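Local coordinates for protein putative hydrolase (Bacteroides ovatus, PDB 4HBS) that is a putative hydrolase of unestablished substrate, a five-bladed beta-propeller of the beta-fructosidase clan, at residues S20-E25 / L365-E370; L43-L48 / M100-G105. All coordinates share one frame; numbering follows the deposited sequence.

Interaction 1. Residues S20-E25 / L365-E370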
ATOM      1  N   SER A  20       6.661  22.106 -14.401  1.00 62.96           N
ATOM      2  CA  SER A  20       6.174  21.367 -15.570  1.00 62.55           C
ATOM      3  C   SER A  20       6.906  20.027 -15.716  1.00 66.88           C
ATOM      4  O   SER A  20       6.322  19.081 -16.253  1.00 66.28           O
ATOM      5  CB  SER A  20       6.314  22.199 -16.843  1.00 67.45           C
ATOM      6  OG  SER A  20       7.666  22.532 -17.109  1.00 78.79           O
ATOM      7  N   GLU A  21       8.163  19.934 -15.191  1.00 63.83           N
ATOM      8  CA  GLU A  21       8.958  18.698 -15.185  1.00 63.32           C
ATOM      9  C   GLU A  21       8.228  17.553 -14.420  1.00 65.00           C
ATOM     10  O   GLU A  21       8.390  16.390 -14.793  1.00 64.69           O
ATOM     11  CB  GLU A  21      10.347  18.958 -14.556  1.00 66.16           C
ATOM     12  CG  GLU A  21      11.327  17.788 -14.675  1.00 83.56           C
ATOM     13  CD  GLU A  21      11.371  16.739 -13.565  1.00116.79           C
ATOM     14  OE1 GLU A  21      10.764  16.960 -12.493  1.00108.93           O
ATOM     15  OE2 GLU A  21      12.028  15.692 -13.772  1.00119.09           O
ATOM     16  N   TRP A  22       7.397  17.891 -13.385  1.00 59.24           N
ATOM     17  CA  TRP A  22       6.645  16.915 -12.574  1.00 56.29           C
ATOM     18  C   TRP A  22       5.575  16.153 -13.384  1.00 58.21           C
ATOM     19  O   TRP A  22       5.117  15.102 -12.933  1.00 57.31           O
ATOM     20  CB  TRP A  22       5.973  17.597 -11.365  1.00 54.78           C
ATOM     21  CG  TRP A  22       6.915  18.295 -10.413  1.00 57.20           C
ATOM     22  CD1 TRP A  22       8.278  18.224 -10.398  1.00 60.84           C
ATOM     23  CD2 TRP A  22       6.548  19.145  -9.313  1.00 57.72           C
ATOM     24  NE1 TRP A  22       8.785  19.004  -9.385  1.00 60.97           N
ATOM     25  CE2 TRP A  22       7.747  19.589  -8.707  1.00 62.39           C
ATOM     26  CE3 TRP A  22       5.318  19.585  -8.781  1.00 58.63           C
ATOM     27  CZ2 TRP A  22       7.753  20.406  -7.567  1.00 62.44           C
ATOM     28  CZ3 TRP A  22       5.327  20.443  -7.688  1.00 60.88           C
ATOM     29  CH2 TRP A  22       6.535  20.845  -7.092  1.00 62.61           C
ATOM     30  N   ASN A  23       5.167  16.686 -14.552  1.00 53.64           N
ATOM     31  CA  ASN A  23       4.174  16.092 -15.448  1.00 51.86           C
ATOM     32  C   ASN A  23       2.857  15.750 -14.694  1.00 53.59           C
ATOM     33  O   ASN A  23       2.333  14.634 -14.774  1.00 52.86           O
ATOM     34  CB  ASN A  23       4.753  14.875 -16.195  1.00 50.79           C
ATOM     35  CG  ASN A  23       4.019  14.503 -17.479  1.00 70.07           C
ATOM     36  OD1 ASN A  23       3.034  15.145 -17.887  1.00 62.75           O
ATOM     37  ND2 ASN A  23       4.422  13.387 -18.097  1.00 59.48           N
ATOM     38  N   LEU A  24       2.335  16.746 -13.966  1.00 49.13           N
ATOM     39  CA  LEU A  24       1.063  16.651 -13.259  1.00 47.42           C
ATOM     40  C   LEU A  24      -0.029  17.229 -14.171  1.00 50.41           C
ATOM     41  O   LEU A  24       0.235  18.167 -14.928  1.00 50.36           O
ATOM     42  CB  LEU A  24       1.110  17.413 -11.916  1.00 47.68           C
ATOM     43  CG  LEU A  24       2.197  17.006 -10.919  1.00 52.17           C
ATOM     44  CD1 LEU A  24       2.014  17.719  -9.620  1.00 52.14           C
ATOM     45  CD2 LEU A  24       2.195  15.533 -10.673  1.00 54.77           C
ATOM     46  N   GLU A  25      -1.236  16.653 -14.126  1.00 45.46           N
ATOM     47  CA  GLU A  25      -2.366  17.113 -14.927  1.00 45.58           C
ATOM     48  C   GLU A  25      -3.515  17.383 -13.961  1.00 51.05           C
ATOM     49  O   GLU A  25      -3.988  16.442 -13.329  1.00 51.16           O
ATOM     50  CB  GLU A  25      -2.720  16.053 -15.986  1.00 46.07           C
ATOM     51  CG  GLU A  25      -3.687  16.510 -17.068  1.00 53.80           C
ATOM     52  CD  GLU A  25      -4.547  15.388 -17.613  1.00 76.67           C
ATOM     53  OE1 GLU A  25      -4.007  14.535 -18.354  1.00 74.23           O
ATOM     54  OE2 GLU A  25      -5.743  15.323 -17.246  1.00 75.49           O
ATOM     55  N   LEU A 365       7.472  10.206  -1.611  1.00 45.59           N
ATOM     56  CA  LEU A 365       7.376  10.807  -2.950  1.00 45.06           C
ATOM     57  C   LEU A 365       6.963  12.262  -2.914  1.00 49.64           C
ATOM     58  O   LEU A 365       7.070  12.932  -3.940  1.00 50.16           O
ATOM     59  CB  LEU A 365       6.372  10.023  -3.810  1.00 43.22           C
ATOM     60  CG  LEU A 365       6.645   8.529  -3.946  1.00 45.79           C
ATOM     61  CD1 LEU A 365       5.583   7.865  -4.791  1.00 44.03           C
ATOM     62  CD2 LEU A 365       8.009   8.282  -4.537  1.00 47.48           C
ATOM     63  N   SER A 366       6.469  12.755  -1.764  1.00 45.65           N
ATOM     64  CA  SER A 366       6.023  14.136  -1.621  1.00 45.80           C
ATOM     65  C   SER A 366       7.205  15.095  -1.807  1.00 52.06           C
ATOM     66  O   SER A 366       8.215  14.991  -1.089  1.00 53.41           O
ATOM     67  CB  SER A 366       5.370  14.341  -0.259  1.00 48.05           C
ATOM     68  OG  SER A 366       4.730  15.600  -0.193  1.00 56.84           O
ATOM     69  N   ARG A 367       7.106  15.970  -2.828  1.00 47.69           N
ATOM     70  CA  ARG A 367       8.149  16.932  -3.161  1.00 48.35           C
ATOM     71  C   ARG A 367       8.066  18.215  -2.301  1.00 56.02           C
ATOM     72  O   ARG A 367       9.115  18.777  -1.978  1.00 57.50           O
ATOM     73  CB  ARG A 367       8.099  17.292  -4.661  1.00 44.10           C
ATOM     74  CG  ARG A 367       8.629  16.173  -5.569  1.00 45.45           C
ATOM     75  CD  ARG A 367       8.563  16.539  -7.037  1.00 51.70           C
ATOM     76  NE  ARG A 367       7.378  15.979  -7.724  1.00 58.56           N
ATOM     77  CZ  ARG A 367       7.389  15.055  -8.698  1.00 66.96           C
ATOM     78  NH1 ARG A 367       8.537  14.537  -9.128  1.00 39.52           N
ATOM     79  NH2 ARG A 367       6.247  14.644  -9.247  1.00 61.53           N
ATOM     80  N   THR A 368       6.843  18.685  -1.946  1.00 52.99           N
ATOM     81  CA  THR A 368       6.645  19.936  -1.182  1.00 53.88           C
ATOM     82  C   THR A 368       5.605  19.853  -0.019  1.00 57.64           C
ATOM     83  O   THR A 368       5.240  20.897   0.519  1.00 58.06           O
ATOM     84  CB  THR A 368       6.178  21.035  -2.150  1.00 59.23           C
ATOM     85  OG1 THR A 368       4.813  20.784  -2.533  1.00 56.75           O
ATOM     86  CG2 THR A 368       7.071  21.146  -3.387  1.00 57.76           C
ATOM     87  N   GLY A 369       5.174  18.652   0.372  1.00 53.25           N
ATOM     88  CA  GLY A 369       4.181  18.480   1.433  1.00 52.91           C
ATOM     89  C   GLY A 369       2.827  18.006   0.945  1.00 56.24           C
ATOM     90  O   GLY A 369       1.968  17.677   1.764  1.00 55.52           O
ATOM     91  N   GLU A 370       2.626  17.962  -0.402  1.00 52.29           N
ATOM     92  CA  GLU A 370       1.398  17.472  -1.037  1.00 50.89           C
ATOM     93  C   GLU A 370       1.183  16.009  -0.693  1.00 54.46           C
ATOM     94  O   GLU A 370       2.151  15.318  -0.380  1.00 54.69           O
ATOM     95  CB  GLU A 370       1.466  17.657  -2.598  1.00 51.74           C
ATOM     96  CG  GLU A 370       2.400  16.734  -3.401  1.00 57.63           C
ATOM     97  CD  GLU A 370       3.846  17.169  -3.554  1.00 73.43           C
ATOM     98  OE1 GLU A 370       4.346  17.885  -2.659  1.00 69.03           O
ATOM     99  OE2 GLU A 370       4.488  16.785  -4.562  1.00 59.01           O
TER

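Interaction 2. Residues L43-L48 / M100-G105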
ATOM      1  N   LEU A  43       1.283  12.028 -14.104  1.00 45.86           N
ATOM      2  CA  LEU A  43       1.523  11.299 -15.351  1.00 44.86           C
ATOM      3  C   LEU A  43       2.945  10.763 -15.409  1.00 51.02           C
ATOM      4  O   LEU A  43       3.174   9.776 -16.111  1.00 51.64           O
ATOM      5  CB  LEU A  43       1.223  12.152 -16.579  1.00 45.14           C
ATOM      6  CG  LEU A  43      -0.148  12.862 -16.629  1.00 48.26           C
ATOM      7  CD1 LEU A  43      -0.326  13.553 -17.952  1.00 49.27           C
ATOM      8  CD2 LEU A  43      -1.302  11.899 -16.384  1.00 45.65           C
ATOM      9  N   LYS A  44       3.898  11.385 -14.659  1.00 47.28           N
ATOM     10  CA  LYS A  44       5.298  10.922 -14.589  1.00 46.92           C
ATOM     11  C   LYS A  44       5.350   9.546 -13.946  1.00 50.21           C
ATOM     12  O   LYS A  44       6.037   8.659 -14.454  1.00 51.28           O
ATOM     13  CB  LYS A  44       6.149  11.912 -13.763  1.00 49.37           C
ATOM     14  CG  LYS A  44       7.651  11.740 -13.855  1.00 45.53           C
ATOM     15  CD  LYS A  44       8.360  12.747 -12.938  1.00 43.74           C
ATOM     16  CE  LYS A  44       9.409  13.566 -13.641  1.00 59.88           C
ATOM     17  NZ  LYS A  44      10.705  12.842 -13.791  1.00 73.08           N
ATOM     18  N   TYR A  45       4.621   9.371 -12.811  1.00 44.06           N
ATOM     19  CA  TYR A  45       4.592   8.098 -12.087  1.00 41.02           C
ATOM     20  C   TYR A  45       3.728   7.109 -12.820  1.00 44.67           C
ATOM     21  O   TYR A  45       4.145   5.978 -12.966  1.00 45.37           O
ATOM     22  CB  TYR A  45       4.175   8.264 -10.622  1.00 40.02           C
ATOM     23  CG  TYR A  45       5.385   8.550  -9.766  1.00 41.20           C
ATOM     24  CD1 TYR A  45       6.067   9.755  -9.876  1.00 43.21           C
ATOM     25  CD2 TYR A  45       5.960   7.551  -8.989  1.00 42.03           C
ATOM     26  CE1 TYR A  45       7.251   9.985  -9.181  1.00 43.78           C
ATOM     27  CE2 TYR A  45       7.158   7.759  -8.311  1.00 44.11           C
ATOM     28  CZ  TYR A  45       7.819   8.970  -8.429  1.00 50.20           C
ATOM     29  OH  TYR A  45       9.021   9.144  -7.769  1.00 47.61           O
ATOM     30  N   ASN A  46       2.587   7.523 -13.378  1.00 40.66           N
ATOM     31  CA  ASN A  46       1.775   6.610 -14.192  1.00 39.61           C
ATOM     32  C   ASN A  46       2.632   6.026 -15.335  1.00 45.14           C
ATOM     33  O   ASN A  46       2.495   4.846 -15.635  1.00 44.69           O
ATOM     34  CB  ASN A  46       0.536   7.319 -14.760  1.00 36.98           C
ATOM     35  CG  ASN A  46      -0.507   7.633 -13.721  1.00 54.55           C
ATOM     36  OD1 ASN A  46      -0.318   7.392 -12.530  1.00 53.33           O
ATOM     37  ND2 ASN A  46      -1.639   8.181 -14.135  1.00 42.51           N
ATOM     38  N   ALA A  47       3.569   6.833 -15.911  1.00 42.67           N
ATOM     39  CA  ALA A  47       4.469   6.381 -16.982  1.00 42.51           C
ATOM     40  C   ALA A  47       5.526   5.452 -16.439  1.00 46.76           C
ATOM     41  O   ALA A  47       5.830   4.450 -17.090  1.00 47.59           O
ATOM     42  CB  ALA A  47       5.128   7.565 -17.666  1.00 44.09           C
ATOM     43  N   LEU A  48       6.077   5.747 -15.242  1.00 42.45           N
ATOM     44  CA  LEU A  48       7.078   4.871 -14.628  1.00 42.45           C
ATOM     45  C   LEU A  48       6.553   3.445 -14.459  1.00 47.56           C
ATOM     46  O   LEU A  48       7.296   2.502 -14.718  1.00 49.83           O
ATOM     47  CB  LEU A  48       7.536   5.401 -13.260  1.00 42.25           C
ATOM     48  CG  LEU A  48       8.591   6.480 -13.270  1.00 47.54           C
ATOM     49  CD1 LEU A  48       8.766   7.055 -11.872  1.00 47.28           C
ATOM     50  CD2 LEU A  48       9.935   5.949 -13.820  1.00 50.01           C
HETATM   51  N   MSE A 100      11.065  -3.964  -4.808  1.00 39.01           N
HETATM   52  CA  MSE A 100      11.859  -3.114  -5.694  1.00 38.41           C
HETATM   53  C   MSE A 100      12.464  -1.960  -4.883  1.00 44.46           C
HETATM   54  O   MSE A 100      11.938  -1.624  -3.821  1.00 43.55           O
HETATM   55  CB  MSE A 100      10.930  -2.591  -6.821  1.00 38.52           C
HETATM   56  CG  MSE A 100      11.566  -1.601  -7.800  1.00 43.15           C
HETATM   57 SE   MSE A 100      11.247   0.208  -7.324  0.75 47.69          SE
HETATM   58  CE  MSE A 100       9.552   0.334  -7.903  1.00 42.87           C
ATOM     59  N   VAL A 101      13.585  -1.395  -5.361  1.00 43.99           N
ATOM     60  CA  VAL A 101      14.245  -0.232  -4.748  1.00 45.13           C
ATOM     61  C   VAL A 101      14.306   0.866  -5.787  1.00 49.92           C
ATOM     62  O   VAL A 101      14.860   0.640  -6.857  1.00 50.15           O
ATOM     63  CB  VAL A 101      15.677  -0.514  -4.199  1.00 49.95           C
ATOM     64  CG1 VAL A 101      16.255   0.752  -3.575  1.00 50.58           C
ATOM     65  CG2 VAL A 101      15.685  -1.655  -3.188  1.00 49.53           C
ATOM     66  N   GLN A 102      13.752   2.044  -5.480  1.00 46.42           N
ATOM     67  CA  GLN A 102      13.812   3.202  -6.365  1.00 46.71           C
ATOM     68  C   GLN A 102      14.949   4.068  -5.915  1.00 53.91           C
ATOM     69  O   GLN A 102      14.949   4.475  -4.756  1.00 54.86           O
ATOM     70  CB  GLN A 102      12.513   3.994  -6.314  1.00 46.86           C
ATOM     71  CG  GLN A 102      12.515   5.283  -7.140  1.00 53.78           C
ATOM     72  CD  GLN A 102      11.305   6.132  -6.904  1.00 65.01           C
ATOM     73  OE1 GLN A 102      10.461   5.839  -6.067  1.00 61.23           O
ATOM     74  NE2 GLN A 102      11.223   7.239  -7.600  1.00 59.85           N
ATOM     75  N   THR A 103      15.901   4.387  -6.813  1.00 51.38           N
ATOM     76  CA  THR A 103      17.032   5.262  -6.500  1.00 52.41           C
ATOM     77  C   THR A 103      16.730   6.673  -7.000  1.00 58.09           C
ATOM     78  O   THR A 103      15.892   6.828  -7.886  1.00 56.49           O
ATOM     79  CB  THR A 103      18.305   4.723  -7.161  1.00 55.27           C
ATOM     80  OG1 THR A 103      18.075   4.595  -8.571  1.00 55.52           O
ATOM     81  CG2 THR A 103      18.743   3.401  -6.576  1.00 50.34           C
ATOM     82  N   PRO A 104      17.433   7.726  -6.519  1.00 57.30           N
ATOM     83  CA  PRO A 104      17.172   9.082  -7.053  1.00 57.80           C
ATOM     84  C   PRO A 104      17.372   9.174  -8.575  1.00 62.79           C
ATOM     85  O   PRO A 104      18.357   8.625  -9.080  1.00 64.06           O
ATOM     86  CB  PRO A 104      18.192   9.947  -6.305  1.00 60.84           C
ATOM     87  CG  PRO A 104      18.475   9.198  -5.058  1.00 64.54           C
ATOM     88  CD  PRO A 104      18.454   7.762  -5.452  1.00 59.28           C
ATOM     89  N   GLY A 105      16.429   9.823  -9.282  1.00 58.28           N
ATOM     90  CA  GLY A 105      16.507  10.003 -10.735  1.00 58.39           C
ATOM     91  C   GLY A 105      15.167  10.080 -11.444  1.00 61.12           C
ATOM     92  O   GLY A 105      15.000  10.883 -12.363  1.00 61.85           O
TER

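Interaction 1. Residues S20-E25 / L365-E370
The guanidinium of Arg367 lies flat on the indole of Trp22, a cation-pi stack at the surface of the propeller blade that combines strands from both ends of the chain. Trp22 stands just before edge strand 24-26, and Arg367 belongs to the loop leading into strand 371-377. The group centres are 3.9 Å apart and the planes differ by 6°, with Arg367 CZ over the five-membered ring. Arg367 CD adds a CH-pi contact over the same ring and comes 3.4 Å from Trp22 NE1, while, the two side chains lying head to tail, Arg367 NH2 reaches back to 3.6 Å from Trp22 CB. A bend in the arginine chain at chi3 (-98°) brings the guanidinium over the indole. Leu24 CD2 borders the rim of the guanidinium, 4.4 Å from Arg367 NH2. Farther along the indole, Thr368 CG2 approaches Trp22 CH2 obliquely at 3.8 Å. Phe403 of strand 399-403 touches Trp22, Leu24 and Thr368, joining the contact to the middle of the blade. Glu370, in a salt bridge with Arg401, fastens the loop: its OE1 takes the Thr368 N-H at 2.7 Å on the syn lone pair, and the Thr368 OG1 hydroxyl, 2.9 Å from the same OE1, donates from above the carboxylate plane.

Interaction 2. Residues L43-L48 / M100-G105
Tyr45 and Gln102 meet through one buried hydrogen bond between neighbouring blades of the five-bladed propeller. Tyr45 comes from the short helix 43-48, which follows strand 38-42 of the blade built from both chain ends; Gln102 ends strand 98-102 of the next blade. The amide N-H of Gln102 NE2 points at Tyr45 OH across 2.9 Å, nearly straight at 162°, with the oxygen close to the amide plane. Ring and amide are steeply inclined to one another, their planes 62° apart, so the groups cross instead of stacking. This is the only residue pair of the two segments within 4.5 Å: Gln102 NE2 remains 3.9 Å from Tyr45 CZ, and Gln102 OE1 is 4.0 Å from Tyr45 OH.

Gln102 reaches the tyrosine because its CG is anti to the backbone N (chi1 176°) and the chain beyond is extended, carrying the amide straight out from the strand toward the helix. Both ends of that amide are engaged, since OE1 accepts from Trp73 NE1 on strand 71-75; an indole N-H can only donate, so this second bond is consistent with NE2 being the end turned to the tyrosine. Tyr45 OH also hydrogen-bonds to Glu106 OE2, so the phenol oxygen is gripped by two partners. A bound glycerol, probably from the crystallisation liquor, lies about 3 Å from the Gln102 side chain.

Within the helix, Leu48 N is bonded to Lys44 O at 3.0 Å, closing the turn that encloses Tyr45. Leu48 also packs onto the phenol: its CD1 sits 3.9 Å above the Tyr45 ring, over its centre.

How the interactions relate
From the N terminus, the chain first reaches 20-25, runs through strand 38-42 and enters helix 43-48, then builds the first three strands of the next blade's sheet, ending at 100-105, where interaction 2 closes a short loop. It continues round the remaining blades before returning to 365-370, where interaction 1 closes the long loop; interaction 2 is thus nested inside interaction 1. Interaction 2 ties two neighbouring blades, interaction 1 the N- and C-terminal parts of one blade. They touch directly: Glu21 OE2 forms a salt bridge with Lys44 NZ at 3.1 Å, Asn23 O probably accepts from Leu43 N, and Leu365 CD2 packs 3.5 Å from Tyr45 OH.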